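Local coordinates for Tol-Pal system protein TolA (Pseudomonas aeruginosa, PDB 1LR0) that is the inner-membrane component TolA of the Tol-Pal system, which probably maintains outer membrane integrity and aids its invagination during cell division, represented here by its C-terminal periplasmic domain, at residues A[27-31]-A[108-114]. Residues are numbered along the deposited sequence; the frame is centred on the assembly and turned at random.
Sequences TGSLD and LYRQRRI
Arg112 reaches from strand 111-116 to Asp31 on the long helix 4-41 and grips its carboxylate side-on. Its CB points toward the helix, and with CG anti to the backbone N (chi1 -161°) the chain runs extended as far as NE. CD passes Asp31 OD1, to which Arg112 NE donates at 2.8 Å, on the syn side but tilted from the guanidinium plane. Arg112 NH2 makes the straighter bond, 2.7 Å to Asp31 OD2, which accepts with its syn lone pair; NH2 also lies against Thr27 CG2. Arg112 NH1 turns back to Leu108 O in a weak bond of 3.4 Å. The bridge ties the outermost strand, within this chain, of the antiparallel sheet in this TonB-like C-terminal domain to the helix packed across it. Tyr109, just past helix 102-108, supplies a second donor: its OH meets Asp31 OD1 at 3.0 Å from above the carboxylate plane, so two bonds hold that oxygen. The hydroxyl also lies above one guanidinium face, offset toward its rim. The phenol end also packs on Leu30, whose CB is 3.9 Å from Tyr109 CZ. Across the carboxylate plane from that hydroxyl, Ile114 CD1 approaches Asp31 OD1 to 3.8 Å.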
loop_
_atom_site.group_PDB
_atom_site.type_symbol
_atom_site.label_atom_id
_atom_site.label_comp_id
_atom_site.label_asym_id
_atom_site.label_seq_id
_atom_site.Cartn_x
_atom_site.Cartn_y
_atom_site.Cartn_z
ATOM N N THR A 27 0.373 -5.650 7.290
ATOM C CA THR A 27 0.683 -5.150 6.007
ATOM C C THR A 27 -0.514 -5.367 5.035
ATOM O O THR A 27 -0.756 -4.534 4.165
ATOM C CB THR A 27 1.989 -5.854 5.574
ATOM O OG1 THR A 27 3.071 -5.295 6.364
ATOM C CG2 THR A 27 2.413 -5.491 4.203
ATOM N N GLY A 28 -1.254 -6.460 5.241
ATOM C CA GLY A 28 -2.419 -6.782 4.460
ATOM C C GLY A 28 -3.487 -5.756 4.727
ATOM O O GLY A 28 -4.163 -5.268 3.823
ATOM N N SER A 29 -3.687 -5.462 5.988
ATOM C CA SER A 29 -4.666 -4.567 6.395
ATOM C C SER A 29 -4.310 -3.116 5.930
ATOM O O SER A 29 -5.161 -2.360 5.432
ATOM C CB SER A 29 -4.784 -4.628 7.886
ATOM O OG SER A 29 -5.668 -3.583 8.305
ATOM N N LEU A 30 -3.061 -2.727 6.057
ATOM C CA LEU A 30 -2.682 -1.397 5.588
ATOM C C LEU A 30 -2.696 -1.232 4.034
ATOM O O LEU A 30 -3.035 -0.161 3.544
ATOM C CB LEU A 30 -1.322 -1.021 6.165
ATOM C CG LEU A 30 -1.419 -0.634 7.642
ATOM C CD1 LEU A 30 -0.026 -0.714 8.281
ATOM C CD2 LEU A 30 -2.117 0.778 7.855
ATOM N N ASP A 31 -2.319 -2.258 3.289
ATOM C CA ASP A 31 -2.324 -2.230 1.843
ATOM C C ASP A 31 -3.779 -2.178 1.379
ATOM O O ASP A 31 -4.070 -1.469 0.411
ATOM C CB ASP A 31 -1.576 -3.393 1.168
ATOM C CG ASP A 31 -0.046 -3.271 1.319
ATOM O OD1 ASP A 31 0.451 -2.204 1.831
ATOM O OD2 ASP A 31 0.719 -4.182 0.949
ATOM N N LEU A 108 9.057 -0.231 5.383
ATOM C CA LEU A 108 8.015 -0.671 4.513
ATOM C C LEU A 108 7.109 0.354 3.865
ATOM O O LEU A 108 6.533 0.053 2.792
ATOM C CB LEU A 108 7.133 -1.575 5.304
ATOM C CG LEU A 108 7.785 -2.963 5.449
ATOM C CD1 LEU A 108 6.974 -3.809 6.379
ATOM C CD2 LEU A 108 7.925 -3.683 4.098
ATOM N N TYR A 109 6.935 1.504 4.505
ATOM C CA TYR A 109 5.866 2.434 4.098
ATOM C C TYR A 109 6.298 3.789 3.786
ATOM O O TYR A 109 5.546 4.550 3.168
ATOM C CB TYR A 109 4.715 2.486 5.084
ATOM C CG TYR A 109 3.836 1.248 4.970
ATOM C CD1 TYR A 109 4.055 0.107 5.763
ATOM C CD2 TYR A 109 2.853 1.163 4.005
ATOM C CE1 TYR A 109 3.237 -0.997 5.674
ATOM C CE2 TYR A 109 2.069 -0.020 3.864
ATOM C CZ TYR A 109 2.282 -1.086 4.693
ATOM O OH TYR A 109 1.511 -2.270 4.610
ATOM N N ARG A 110 7.535 4.135 4.136
ATOM C CA ARG A 110 8.062 5.379 3.662
ATOM C C ARG A 110 8.128 5.496 2.153
ATOM O O ARG A 110 7.887 6.595 1.549
ATOM C CB ARG A 110 9.440 5.664 4.317
ATOM C CG ARG A 110 9.897 7.079 4.105
ATOM C CD ARG A 110 11.217 7.437 4.842
ATOM N NE ARG A 110 11.124 7.487 6.312
ATOM C CZ ARG A 110 10.869 8.614 7.044
ATOM N NH1 ARG A 110 10.612 9.765 6.464
ATOM N NH2 ARG A 110 10.856 8.576 8.366
ATOM N N GLN A 111 8.454 4.400 1.479
ATOM C CA GLN A 111 8.409 4.377 0.049
ATOM C C GLN A 111 7.757 3.023 -0.179
ATOM O O GLN A 111 8.255 2.031 0.321
ATOM C CB GLN A 111 9.789 4.390 -0.581
ATOM C CG GLN A 111 10.434 5.774 -0.795
ATOM C CD GLN A 111 11.429 5.723 -1.958
ATOM O OE1 GLN A 111 11.610 6.701 -2.640
ATOM N NE2 GLN A 111 12.039 4.549 -2.194
ATOM N N ARG A 112 6.585 2.971 -0.785
ATOM C CA ARG A 112 5.910 1.668 -0.948
ATOM C C ARG A 112 5.348 1.555 -2.374
ATOM O O ARG A 112 4.696 2.518 -2.825
ATOM C CB ARG A 112 4.753 1.425 0.012
ATOM C CG ARG A 112 4.415 -0.114 0.122
ATOM C CD ARG A 112 3.690 -0.596 1.313
ATOM N NE ARG A 112 3.224 -1.990 1.249
ATOM C CZ ARG A 112 3.953 -3.058 1.540
ATOM N NH1 ARG A 112 5.191 -2.922 1.977
ATOM N NH2 ARG A 112 3.399 -4.268 1.447
ATOM N N ARG A 113 5.567 0.436 -3.076
ATOM C CA ARG A 113 5.007 0.263 -4.410
ATOM C C ARG A 113 3.763 -0.549 -4.320
ATOM O O ARG A 113 3.811 -1.706 -3.854
ATOM C CB ARG A 113 6.030 -0.446 -5.295
ATOM C CG ARG A 113 7.244 0.379 -5.625
ATOM C CD ARG A 113 8.351 -0.422 -6.393
ATOM N NE ARG A 113 9.352 0.514 -6.845
ATOM C CZ ARG A 113 10.244 1.133 -6.055
ATOM N NH1 ARG A 113 10.310 0.883 -4.747
ATOM N NH2 ARG A 113 11.111 2.009 -6.571
ATOM N N ILE A 114 2.658 0.006 -4.799
ATOM C CA ILE A 114 1.354 -0.713 -4.770
ATOM C C ILE A 114 0.847 -0.851 -6.214
ATOM O O ILE A 114 0.990 0.052 -7.013
ATOM C CB ILE A 114 0.385 0.162 -3.995
ATOM C CG1 ILE A 114 0.824 0.345 -2.522
ATOM C CG2 ILE A 114 -0.979 -0.416 -3.996
ATOM C CD1 ILE A 114 0.690 -0.931 -1.716
#